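Local atomic coordinates of lipase (Streptomyces rimosus, PDB entry 5MAL), a protein that hydrolyses triacylglycerols and other carboxylic esters outside the cell, preferring medium-length acyl chains, as a GDSL-family lipase that also cleaves phospholipid and acyl-CoA esters. Residues A126-A131 / H181-G186; G18-D21 / C27-S30; M90-L95 / L102-K107; L139-F144 / D169-T174; H195-G200 / L204-L209. All coordinates share one frame; numbering follows the deposited sequence. Where two conformers were deposited one is given.

Interaction 1. Residues A126-A131 / H181-G186; sequences AIDSRA and HGFAFG
Asp128 and His181 make the polar part of this contact. ND1 of His181 donates to OD2 of Asp128 at 2.6 Å, nearly straight at 166°. With CG beside the backbone N (chi1 -78°), Asp128 swings its carboxylate to the histidine. OD2 lies almost in the imidazole plane, and the donor meets it on the syn side, 26° out of the carboxylate plane. NE2 of the same ring bonds to Asp121, so two carboxylates hold it and would probably favour a charged imidazolium. A leucine in place of Asp128 is likely to leave ND1 without its acceptor and the ring less firmly fixed.

The two segments join helix 98-130 to the sheet edge of the alpha/beta fold: at His181 and Gly182 helix 159-180 ends in a Schellman motif, with Gly182 as C-prime residue, and the chain then enters edge strand 184-186.

The remaining contacts gather round the Phe183 ring. The methyl CG2 of Ile127 comes to 3.8 Å from CZ of Phe183. CB of His181 lies over the centre of one face. OD1 of Asp128, a polar atom, meets CZ of Phe183 obliquely at 3.3 Å. Val136 and Val138 of strand 135-139 also touch Phe183.

Interaction 2. Residues G18-D21 / C27-S30; sequences GSYD and CKRS
A single beta bridge between Tyr20 and Ser30 draws together two arms of the long loop that runs from helix 10-13, which starts with the nucleophile Ser10, to helix 34-40. N of Asp21 donates to O of Arg29 at 2.8 Å, almost perfectly straight (177°). One residue further along, OG of Ser30, anti to its own backbone N, gives its proton to O of Gly18 at 2.5 Å and accepts from N of Lys32. CA of Tyr20 adds a CA-H...O contact to the same O of Arg29.

The Tyr20 ring is sandwiched. Over the centre of one face sits the aliphatic part of Lys28, its CD 3.6 Å from the ring centroid in a CH-pi contact; a bend at chi2 (-72°) carries the lysine chain across the ring. On the opposite face, toward the rim, lies O of Gly18. The hydroxyl bonds mainly to N of Gly16, and N of Gly18 adds a weak bond. An alanine at Tyr20 would probably leave the lysine chain without its support and N of Gly16 without this acceptor.

At the outer end a water accepts from NH2 of Arg29 at 3.0 Å and reaches OD1 of Asp21 only weakly, while NH1 of Arg29 bonds to O of Ala51. The disulfide of Cys27 with Cys52 anchors the second arm. Tyr20 and Lys28 lie about 7 Å, side chain to side chain, from His216 and Ser10 respectively, making this bridged loop part of the surroundings of the lipase's Ser-His catalytic dyad.

Interaction 3. Residues M90-L95 / L102-K107; sequences MTTCNL and LARIAK
Thr92 lays its methyl branch against the start of the Arg104 side chain: CG2 of Thr92 is 4.0 Å from CB of Arg104, and CB of Thr92 lies 4.1 Å from CG of Arg104. The two side chains meet at about a right angle. Thr92 presents CG2 because this methyl is the branch anti to the backbone N, while OG1 turns back to a weak bond with O of Asp88 in its own helix. Arg104 bends at chi2 (62°), and its NE makes a salt bridge with Asp88, so charge pairing joins the two helices one turn from the apolar touch.

These helices, 86-96 and 98-130, form a helical hairpin in which the chain doubles back almost at once. The disulfide between Cys93 and Cys101 fastens its bend. The same sulfur serves as an apolar surface: SG of Cys93 packs on CG1 of Ile105 at 4.2 Å. Ile105 also meets Ala162 and Ile163 of helix 159-180.

On the far side of helix 86-96, ND2 of Asn94 bonds to O of Met90 at 2.8 Å. That carbonyl also takes N of Asn94, the two donors arriving from opposite faces of its plane. ND2 has a further bond to OH of Tyr215, which ties this end of the helix to the loop carrying His216.

Interaction 4. Residues L139-F144 / D169-T174; sequences LGYPRF and DINAVT
The carboxamide of Asn171 meets the backbone of Tyr141 in its own plane, using both of its polar atoms, while the Tyr141 ring is approached obliquely by CG2 of Ile170 and edge-to-face by the ring of Tyr11. The contact lies where strand 135-139 of the central parallel sheet gives way to loop, against helix 159-180, in the alpha/beta/alpha sandwich of SGNH hydrolases. N of Tyr141 donates to OD1 of Asn171 at 2.9 Å, in the carbonyl plane and on a lone pair. ND2 of Asn171 gives a proton, close to its amide plane, to O of Tyr141 at 2.7 Å. Each bond is bent only slightly (161°), and together they fix the amide's rotation and satisfy both of these backbone polar atoms in a buried place. This grip needs Gly140 bare: its CA is 3.3 Å from OD1 of Asn171, and any CB would run into that oxygen.

Beside the amide, Ile170 has CG1 anti to the backbone N (chi1 -160°), which sets CG2 between N and the carbonyl carbon, 3.7 Å from CD2 of Tyr141; its CD1 touches CE2 of the ring. The hydroxyl of Tyr141 is hydrogen-bonded to Asp9 and N of Gly81, and the Tyr141 side chain lies about 7 Å from those of Ser10 and His216. Within the helix, O of Ile170 takes N and OG1 of Thr174 from opposite faces of its plane, the hydroxyl at 2.6 Å.

Interaction 5. Residues H195-G200 / L204-L209; sequences HELCSG and LHSVTL
Leu197 points its two methyls at the backbone of residues 204-206 through a chi1 of -65°, with CG anti to the carbonyl carbon, and an extended chi2. Ser206 turns OG anti to its backbone N, which leaves CB and the backbone of Ser206 as the nearer atoms to the leucine. The branches divide the work. CD2 of Leu197 touches O of Leu204 at 3.4 Å, and also N and CB of Ser206. CD1 lies against the next peptide, 3.8 Å from O of His205, and also against CA of Ser206. A single leucine thus straddles the peptides on both sides of His205, while CB of Leu204 packs more loosely on CD2 of Leu197, at 4.2 Å.

The shape of segment 195-200 comes from a type II beta turn, Glu196 to Ser199, with Cys198 at positive phi. O of Glu196 accepts N of Ser199 and also OG of Ser199, the latter at 2.6 Å, in the carbonyl plane and on a lone pair. A disulfide ties Cys198 to Cys151, and the backbone of Leu197 bonds to Phe144 and Lys146.

His205 turns away from the leucine; its NE2 bonds to O of Gly16 and its backbone to Tyr215 and His216. Its side chain lies about 5 Å from that of His216 of the active site. Because methyls on peptides supply contact without direction, the leucine can fill the interface while the placing of residues 204-206 beside His216 probably falls to these neighbouring hydrogen bonds.

How the interactions relate
Interaction 4 is the buried one, close to the centre of the chain, and relies on paired amide-backbone hydrogen bonds. Interaction 2 lies at the surface, bridging a loop with one backbone bond, a serine hydroxyl and a lysine over a ring. Interactions 1, 3 and 5 are partly buried. Helix 98-130 serves both 1 and 3, on opposite sides of the centre: a histidine-carboxylate bond near its end, a disulfide-backed apolar contact near its start. Strand 184-186 of interaction 1 follows the helix used in interaction 4, and O of Gly186 lies 2.9 Å from N of Gly140. Interaction 5, largely methyl on backbone, adjoins interaction 4 where O of Phe144 reaches N of Leu197.

Interaction 1. Residues A126-A131 / H181-G186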
# COMPACT_ATOMS: atom_id res chain seq x y z
N ALA A 126 12.26 2.22 13.78
CA ALA A 126 11.91 3.57 14.19
C ALA A 126 10.57 3.53 14.93
O ALA A 126 10.42 4.13 15.99
CB ALA A 126 11.85 4.48 13.00
N ILE A 127 9.61 2.80 14.38
CA ILE A 127 8.32 2.66 15.05
C ILE A 127 8.48 1.97 16.41
O ILE A 127 7.86 2.39 17.40
CB ILE A 127 7.33 1.88 14.16
CG1 ILE A 127 6.96 2.72 12.95
CG2 ILE A 127 6.09 1.52 14.95
CD1 ILE A 127 6.35 1.94 11.80
N ASP A 128 9.30 0.92 16.45
CA ASP A 128 9.59 0.23 17.70
C ASP A 128 10.03 1.18 18.79
O ASP A 128 9.58 1.11 19.93
CB ASP A 128 10.70 -0.80 17.50
CG ASP A 128 10.23 -2.08 16.84
OD1 ASP A 128 9.03 -2.41 16.94
OD2 ASP A 128 11.08 -2.75 16.22
N SER A 129 10.95 2.06 18.41
CA SER A 129 11.59 2.97 19.35
C SER A 129 10.65 4.10 19.78
O SER A 129 10.50 4.38 20.97
CB SER A 129 12.86 3.56 18.74
OG SER A 129 13.40 4.58 19.56
N ARG A 130 10.01 4.73 18.80
CA ARG A 130 9.22 5.92 19.10
C ARG A 130 7.87 5.64 19.72
O ARG A 130 7.38 6.41 20.55
CB ARG A 130 9.03 6.74 17.82
CG ARG A 130 10.35 7.11 17.17
CD ARG A 130 10.21 8.35 16.33
NE ARG A 130 11.25 8.41 15.31
CZ ARG A 130 11.39 9.42 14.45
NH1 ARG A 130 10.56 10.46 14.50
NH2 ARG A 130 12.36 9.39 13.56
N ALA A 131 7.25 4.54 19.31
CA ALA A 131 5.88 4.26 19.70
C ALA A 131 5.75 2.85 20.25
O ALA A 131 5.09 2.01 19.66
CB ALA A 131 4.96 4.47 18.51
N HIS A 181 8.77 -7.77 14.14
CA HIS A 181 8.74 -6.65 15.08
C HIS A 181 7.49 -6.68 15.96
O HIS A 181 7.21 -5.72 16.68
CB HIS A 181 8.80 -5.32 14.33
CG HIS A 181 10.09 -5.10 13.61
ND1 HIS A 181 11.01 -4.16 14.01
CD2 HIS A 181 10.61 -5.69 12.50
CE1 HIS A 181 12.04 -4.18 13.19
NE2 HIS A 181 11.82 -5.09 12.26
N GLY A 182 6.75 -7.78 15.89
CA GLY A 182 5.55 -7.93 16.67
C GLY A 182 4.41 -7.07 16.16
O GLY A 182 3.47 -6.78 16.90
N PHE A 183 4.51 -6.66 14.90
CA PHE A 183 3.42 -5.89 14.28
C PHE A 183 2.41 -6.84 13.67
O PHE A 183 2.77 -7.94 13.26
CB PHE A 183 3.92 -4.95 13.19
CG PHE A 183 4.97 -3.97 13.64
CD1 PHE A 183 5.14 -3.64 14.97
CD2 PHE A 183 5.77 -3.35 12.69
CE1 PHE A 183 6.11 -2.72 15.35
CE2 PHE A 183 6.74 -2.45 13.06
CZ PHE A 183 6.91 -2.12 14.40
N ALA A 184 1.16 -6.40 13.61
CA ALA A 184 0.14 -7.14 12.87
C ALA A 184 0.37 -6.91 11.39
O ALA A 184 0.84 -5.84 11.00
CB ALA A 184 -1.25 -6.69 13.26
N PHE A 185 0.09 -7.93 10.60
CA PHE A 185 0.05 -7.79 9.14
C PHE A 185 -1.38 -7.97 8.66
O PHE A 185 -2.07 -8.93 9.05
CB PHE A 185 0.95 -8.81 8.46
CG PHE A 185 0.95 -8.69 6.97
CD1 PHE A 185 1.66 -7.68 6.35
CD2 PHE A 185 0.21 -9.57 6.19
CE1 PHE A 185 1.65 -7.56 4.96
CE2 PHE A 185 0.21 -9.46 4.81
CZ PHE A 185 0.94 -8.45 4.20
N GLY A 186 -1.82 -7.05 7.82
CA GLY A 186 -3.15 -7.12 7.25
C GLY A 186 -3.03 -7.50 5.79
O GLY A 186 -2.55 -6.73 4.96

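Interaction 2. Residues G18-D21 / C27-S30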
# COMPACT_ATOMS: atom_id res chain seq x y z
N GLY A 18 -9.88 9.54 -4.48
CA GLY A 18 -10.45 10.87 -4.63
C GLY A 18 -10.58 11.67 -3.35
O GLY A 18 -9.99 11.32 -2.33
N SER A 19 -11.34 12.76 -3.42
CA SER A 19 -11.63 13.58 -2.23
C SER A 19 -10.37 13.87 -1.41
O SER A 19 -10.32 13.58 -0.21
CB SER A 19 -12.67 12.87 -1.37
OG SER A 19 -13.89 12.73 -2.09
N TYR A 20 -9.36 14.44 -2.05
CA TYR A 20 -8.08 14.68 -1.38
C TYR A 20 -8.10 15.91 -0.50
O TYR A 20 -8.76 16.91 -0.79
CB TYR A 20 -6.94 14.80 -2.40
CG TYR A 20 -6.94 13.63 -3.34
CD1 TYR A 20 -6.55 12.37 -2.90
CD2 TYR A 20 -7.38 13.77 -4.65
CE1 TYR A 20 -6.58 11.27 -3.76
CE2 TYR A 20 -7.41 12.68 -5.52
CZ TYR A 20 -7.02 11.44 -5.06
OH TYR A 20 -7.05 10.37 -5.92
N ASP A 21 -7.37 15.82 0.60
CA ASP A 21 -7.14 16.96 1.46
C ASP A 21 -6.23 17.93 0.71
O ASP A 21 -5.17 17.54 0.24
CB ASP A 21 -6.52 16.50 2.79
CG ASP A 21 -6.17 17.65 3.69
OD1 ASP A 21 -5.05 18.18 3.56
OD2 ASP A 21 -7.02 18.02 4.53
N CYS A 27 1.07 14.73 -1.66
CA CYS A 27 0.90 13.49 -0.92
C CYS A 27 -0.40 12.80 -1.31
O CYS A 27 -0.51 11.58 -1.20
CB CYS A 27 0.93 13.74 0.59
SG CYS A 27 2.58 14.03 1.21
N LYS A 28 -1.38 13.58 -1.76
CA LYS A 28 -2.65 13.06 -2.23
C LYS A 28 -3.30 12.20 -1.15
O LYS A 28 -3.62 11.04 -1.37
CB LYS A 28 -2.47 12.26 -3.52
CG LYS A 28 -2.36 13.11 -4.78
CD LYS A 28 -3.70 13.72 -5.15
CE LYS A 28 -3.61 14.44 -6.49
NZ LYS A 28 -4.84 15.22 -6.77
N ARG A 29 -3.47 12.76 0.04
CA ARG A 29 -4.17 12.07 1.11
C ARG A 29 -5.67 12.22 0.96
O ARG A 29 -6.24 13.28 1.20
CB ARG A 29 -3.71 12.57 2.47
CG ARG A 29 -2.31 12.05 2.81
CD ARG A 29 -1.90 12.38 4.23
NE ARG A 29 -1.52 13.78 4.41
CZ ARG A 29 -0.28 14.26 4.32
NH1 ARG A 29 0.73 13.47 4.01
NH2 ARG A 29 -0.06 15.56 4.52
N SER A 30 -6.30 11.11 0.59
CA SER A 30 -7.72 11.06 0.32
C SER A 30 -8.54 10.93 1.59
O SER A 30 -8.17 10.17 2.49
CB SER A 30 -8.00 9.87 -0.59
OG SER A 30 -9.38 9.58 -0.59
O HOH W 1 -2.47 17.09 5.47

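Interaction 3. Residues M90-L95 / L102-K107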
# COMPACT_ATOMS: atom_id res chain seq x y z
N MET A 90 5.02 -0.70 -13.48
CA MET A 90 3.72 -0.70 -14.14
C MET A 90 3.75 0.15 -15.40
O MET A 90 3.21 -0.24 -16.43
CB MET A 90 2.61 -0.21 -13.20
CG MET A 90 2.45 -1.03 -11.93
SD MET A 90 2.75 -2.79 -12.17
CE MET A 90 1.39 -3.23 -13.22
N THR A 91 4.37 1.31 -15.31
CA THR A 91 4.47 2.21 -16.45
C THR A 91 5.22 1.54 -17.61
O THR A 91 4.76 1.57 -18.76
CB THR A 91 5.16 3.53 -16.06
OG1 THR A 91 4.25 4.32 -15.28
CG2 THR A 91 5.58 4.31 -17.31
N THR A 92 6.35 0.93 -17.28
CA THR A 92 7.19 0.26 -18.26
C THR A 92 6.41 -0.86 -18.91
O THR A 92 6.45 -1.03 -20.13
CB THR A 92 8.47 -0.30 -17.60
OG1 THR A 92 9.38 0.77 -17.32
CG2 THR A 92 9.15 -1.32 -18.51
N CYS A 93 5.69 -1.61 -18.09
CA CYS A 93 4.92 -2.76 -18.56
C CYS A 93 3.85 -2.40 -19.56
O CYS A 93 3.53 -3.17 -20.45
CB CYS A 93 4.27 -3.48 -17.39
SG CYS A 93 5.43 -4.45 -16.46
N ASN A 94 3.26 -1.23 -19.40
CA ASN A 94 2.16 -0.85 -20.24
C ASN A 94 2.61 -0.08 -21.45
O ASN A 94 1.82 0.23 -22.33
CB ASN A 94 1.14 -0.06 -19.43
CG ASN A 94 0.30 -0.96 -18.57
OD1 ASN A 94 -0.62 -1.62 -19.06
ND2 ASN A 94 0.63 -1.04 -17.28
N LEU A 95 3.91 0.19 -21.51
CA LEU A 95 4.47 0.91 -22.65
C LEU A 95 5.36 0.05 -23.54
O LEU A 95 5.32 0.17 -24.76
CB LEU A 95 5.25 2.11 -22.15
CG LEU A 95 5.78 3.04 -23.24
CD1 LEU A 95 4.64 3.38 -24.19
CD2 LEU A 95 6.37 4.30 -22.63
N LEU A 102 8.38 -8.20 -18.18
CA LEU A 102 8.82 -9.33 -17.36
C LEU A 102 10.20 -9.04 -16.75
O LEU A 102 10.44 -9.33 -15.59
CB LEU A 102 8.86 -10.61 -18.20
CG LEU A 102 7.48 -11.09 -18.67
CD1 LEU A 102 7.59 -12.43 -19.41
CD2 LEU A 102 6.50 -11.18 -17.50
N ALA A 103 11.07 -8.42 -17.54
CA ALA A 103 12.40 -8.04 -17.08
C ALA A 103 12.33 -7.03 -15.94
O ALA A 103 13.06 -7.13 -14.94
CB ALA A 103 13.21 -7.48 -18.24
N ARG A 104 11.46 -6.04 -16.10
CA ARG A 104 11.28 -5.00 -15.11
C ARG A 104 10.72 -5.58 -13.81
O ARG A 104 11.17 -5.22 -12.73
CB ARG A 104 10.36 -3.90 -15.65
CG ARG A 104 10.26 -2.68 -14.77
CD ARG A 104 11.61 -2.00 -14.63
NE ARG A 104 11.60 -0.97 -13.58
CZ ARG A 104 11.83 -1.22 -12.29
NH1 ARG A 104 12.08 -2.46 -11.88
NH2 ARG A 104 11.81 -0.22 -11.41
N ILE A 105 9.74 -6.47 -13.93
CA ILE A 105 9.18 -7.19 -12.79
C ILE A 105 10.23 -8.03 -12.07
O ILE A 105 10.30 -8.05 -10.84
CB ILE A 105 8.05 -8.14 -13.22
CG1 ILE A 105 6.92 -7.37 -13.89
CG2 ILE A 105 7.53 -8.91 -12.00
CD1 ILE A 105 6.10 -6.64 -12.93
N ALA A 106 11.04 -8.74 -12.86
CA ALA A 106 12.09 -9.57 -12.28
C ALA A 106 13.03 -8.71 -11.44
O ALA A 106 13.45 -9.10 -10.35
CB ALA A 106 12.86 -10.30 -13.37
N LYS A 107 13.35 -7.52 -11.96
CA LYS A 107 14.24 -6.61 -11.26
C LYS A 107 13.55 -6.14 -9.98
O LYS A 107 14.14 -6.11 -8.92
CB LYS A 107 14.62 -5.43 -12.16
CG LYS A 107 15.30 -4.26 -11.46
CD LYS A 107 15.52 -3.09 -12.41
CE LYS A 107 15.97 -1.84 -11.67
NZ LYS A 107 16.13 -0.67 -12.59

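Interaction 4. Residues L139-F144 / D169-T174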
# COMPACT_ATOMS: atom_id res chain seq x y z
N LEU A 139 -0.13 -3.11 6.46
CA LEU A 139 -1.05 -3.64 5.49
C LEU A 139 -0.28 -3.96 4.22
O LEU A 139 0.66 -3.25 3.86
CB LEU A 139 -2.17 -2.66 5.21
CG LEU A 139 -3.16 -2.49 6.37
CD1 LEU A 139 -2.74 -1.40 7.35
CD2 LEU A 139 -4.54 -2.19 5.82
N GLY A 140 -0.64 -5.06 3.57
CA GLY A 140 0.03 -5.45 2.35
C GLY A 140 -0.54 -4.76 1.12
O GLY A 140 -1.28 -3.77 1.22
N TYR A 141 -0.16 -5.26 -0.04
CA TYR A 141 -0.68 -4.79 -1.31
C TYR A 141 -1.54 -5.88 -1.90
O TYR A 141 -1.34 -7.06 -1.60
CB TYR A 141 0.44 -4.42 -2.28
CG TYR A 141 1.36 -3.34 -1.77
CD1 TYR A 141 1.10 -2.01 -2.02
CD2 TYR A 141 2.50 -3.66 -1.03
CE1 TYR A 141 1.94 -1.00 -1.55
CE2 TYR A 141 3.34 -2.67 -0.55
CZ TYR A 141 3.07 -1.35 -0.82
OH TYR A 141 3.90 -0.35 -0.36
N PRO A 142 -2.52 -5.52 -2.73
CA PRO A 142 -3.33 -6.58 -3.32
C PRO A 142 -2.62 -7.15 -4.53
O PRO A 142 -1.89 -6.41 -5.19
CB PRO A 142 -4.62 -5.85 -3.72
CG PRO A 142 -4.14 -4.47 -4.08
CD PRO A 142 -2.99 -4.17 -3.12
N ARG A 143 -2.78 -8.44 -4.79
CA ARG A 143 -2.48 -8.95 -6.12
C ARG A 143 -3.33 -8.14 -7.08
O ARG A 143 -4.52 -7.93 -6.83
CB ARG A 143 -2.79 -10.45 -6.23
CG ARG A 143 -1.70 -11.36 -5.72
CD ARG A 143 -2.07 -12.81 -5.97
NE ARG A 143 -3.33 -13.12 -5.31
CZ ARG A 143 -3.43 -13.71 -4.13
NH1 ARG A 143 -2.33 -14.10 -3.49
NH2 ARG A 143 -4.63 -13.94 -3.61
N PHE A 144 -2.73 -7.67 -8.17
CA PHE A 144 -3.42 -6.76 -9.06
C PHE A 144 -4.44 -7.44 -9.97
O PHE A 144 -5.39 -6.81 -10.42
CB PHE A 144 -2.44 -5.99 -9.94
CG PHE A 144 -1.69 -4.89 -9.23
CD1 PHE A 144 -2.09 -4.42 -7.99
CD2 PHE A 144 -0.58 -4.30 -9.83
CE1 PHE A 144 -1.40 -3.40 -7.35
CE2 PHE A 144 0.13 -3.29 -9.20
CZ PHE A 144 -0.29 -2.84 -7.95
N ASP A 169 5.32 -11.74 -3.45
CA ASP A 169 6.66 -11.58 -2.87
C ASP A 169 6.65 -10.50 -1.81
O ASP A 169 7.15 -10.71 -0.71
CB ASP A 169 7.71 -11.23 -3.93
CG ASP A 169 8.13 -12.43 -4.77
OD1 ASP A 169 7.60 -13.54 -4.59
OD2 ASP A 169 9.00 -12.24 -5.64
N ILE A 170 6.10 -9.33 -2.14
CA ILE A 170 6.21 -8.21 -1.22
C ILE A 170 5.39 -8.48 0.02
O ILE A 170 5.81 -8.10 1.12
CB ILE A 170 5.84 -6.85 -1.86
CG1 ILE A 170 6.44 -5.70 -1.04
CG2 ILE A 170 4.33 -6.68 -2.05
CD1 ILE A 170 6.51 -4.41 -1.80
N ASN A 171 4.26 -9.17 -0.14
CA ASN A 171 3.40 -9.50 1.00
C ASN A 171 4.03 -10.54 1.92
O ASN A 171 3.90 -10.46 3.14
CB ASN A 171 2.04 -9.97 0.52
CG ASN A 171 1.22 -8.84 -0.05
OD1 ASN A 171 1.40 -7.68 0.36
ND2 ASN A 171 0.33 -9.14 -1.00
N ALA A 172 4.71 -11.52 1.33
CA ALA A 172 5.44 -12.52 2.11
C ALA A 172 6.57 -11.86 2.87
O ALA A 172 6.71 -12.07 4.07
CB ALA A 172 5.99 -13.62 1.20
N VAL A 173 7.38 -11.05 2.19
CA VAL A 173 8.49 -10.36 2.84
C VAL A 173 7.99 -9.48 3.97
O VAL A 173 8.53 -9.46 5.07
CB VAL A 173 9.29 -9.51 1.84
CG1 VAL A 173 10.25 -8.59 2.56
CG2 VAL A 173 10.05 -10.42 0.87
N THR A 174 6.90 -8.78 3.70
CA THR A 174 6.38 -7.80 4.64
C THR A 174 5.69 -8.45 5.82
O THR A 174 5.82 -7.99 6.96
CB THR A 174 5.42 -6.83 3.93
OG1 THR A 174 6.13 -6.21 2.87
CG2 THR A 174 4.97 -5.76 4.89

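Interaction 5. Residues H195-G200 / L204-L209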
# COMPACT_ATOMS: atom_id res chain seq x y z
N HIS A 195 -11.99 -9.05 -6.64
CA HIS A 195 -12.03 -7.63 -6.99
C HIS A 195 -10.70 -7.14 -7.55
O HIS A 195 -10.39 -5.96 -7.48
CB HIS A 195 -12.42 -6.80 -5.78
CG HIS A 195 -13.79 -7.13 -5.28
ND1 HIS A 195 -14.93 -6.75 -5.95
CD2 HIS A 195 -14.21 -7.84 -4.21
CE1 HIS A 195 -15.99 -7.19 -5.30
NE2 HIS A 195 -15.58 -7.87 -4.24
N GLU A 196 -9.94 -8.07 -8.11
CA GLU A 196 -8.72 -7.72 -8.82
C GLU A 196 -9.07 -7.14 -10.18
O GLU A 196 -10.23 -7.16 -10.59
CB GLU A 196 -7.83 -8.95 -8.98
CG GLU A 196 -7.64 -9.76 -7.70
CD GLU A 196 -8.66 -10.89 -7.53
OE1 GLU A 196 -9.78 -10.81 -8.08
OE2 GLU A 196 -8.31 -11.89 -6.85
N LEU A 197 -8.10 -6.59 -10.87
CA LEU A 197 -8.30 -6.31 -12.27
C LEU A 197 -8.60 -7.65 -12.94
O LEU A 197 -8.07 -8.68 -12.53
CB LEU A 197 -7.07 -5.63 -12.88
CG LEU A 197 -6.80 -4.25 -12.29
CD1 LEU A 197 -5.52 -3.66 -12.84
CD2 LEU A 197 -7.97 -3.31 -12.57
N CYS A 198 -9.50 -7.60 -13.93
CA CYS A 198 -9.98 -8.77 -14.68
C CYS A 198 -10.91 -9.66 -13.87
O CYS A 198 -11.29 -10.74 -14.31
CB CYS A 198 -8.82 -9.63 -15.20
SG CYS A 198 -7.58 -8.71 -16.10
N SER A 199 -11.30 -9.20 -12.68
CA SER A 199 -12.22 -10.00 -11.87
C SER A 199 -13.66 -9.79 -12.29
O SER A 199 -14.54 -10.59 -11.96
CB SER A 199 -12.09 -9.62 -10.41
OG SER A 199 -12.56 -8.30 -10.25
N GLY A 200 -13.91 -8.70 -13.00
CA GLY A 200 -15.26 -8.31 -13.37
C GLY A 200 -15.84 -7.38 -12.32
O GLY A 200 -16.89 -6.77 -12.50
N LEU A 204 -9.58 -1.94 -8.05
CA LEU A 204 -8.36 -1.25 -8.41
C LEU A 204 -8.61 -0.52 -9.70
O LEU A 204 -9.35 -1.02 -10.55
CB LEU A 204 -7.20 -2.22 -8.62
CG LEU A 204 -6.83 -3.10 -7.43
CD1 LEU A 204 -5.97 -4.26 -7.93
CD2 LEU A 204 -6.10 -2.25 -6.42
N HIS A 205 -7.97 0.63 -9.87
CA HIS A 205 -7.93 1.26 -11.18
C HIS A 205 -7.01 0.44 -12.06
O HIS A 205 -5.98 -0.05 -11.61
CB HIS A 205 -7.40 2.70 -11.10
CG HIS A 205 -8.28 3.63 -10.35
ND1 HIS A 205 -9.39 4.23 -10.92
CD2 HIS A 205 -8.22 4.10 -9.08
CE1 HIS A 205 -9.98 5.01 -10.03
NE2 HIS A 205 -9.28 4.95 -8.91
N SER A 206 -7.38 0.30 -13.32
CA SER A 206 -6.46 -0.28 -14.28
C SER A 206 -5.48 0.82 -14.67
O SER A 206 -5.33 1.81 -13.96
CB SER A 206 -7.19 -0.82 -15.50
OG SER A 206 -6.29 -1.54 -16.32
N VAL A 207 -4.82 0.65 -15.80
CA VAL A 207 -4.07 1.73 -16.37
C VAL A 207 -5.05 2.78 -16.83
O VAL A 207 -5.81 2.56 -17.76
CB VAL A 207 -3.23 1.26 -17.55
CG1 VAL A 207 -2.34 2.38 -18.02
CG2 VAL A 207 -2.41 0.08 -17.11
N THR A 208 -5.03 3.93 -16.17
CA THR A 208 -6.14 4.87 -16.33
C THR A 208 -5.68 6.32 -16.31
O THR A 208 -4.48 6.61 -16.31
CB THR A 208 -7.20 4.65 -15.23
OG1 THR A 208 -8.39 5.38 -15.54
CG2 THR A 208 -6.67 5.11 -13.87
N LEU A 209 -6.66 7.23 -16.31
CA LEU A 209 -6.42 8.66 -16.17
C LEU A 209 -7.31 9.19 -15.06
O LEU A 209 -8.45 8.73 -14.91
CB LEU A 209 -6.72 9.43 -17.47
CG LEU A 209 -5.75 9.33 -18.65
CD1 LEU A 209 -4.32 9.59 -18.21
CD2 LEU A 209 -5.86 7.99 -19.36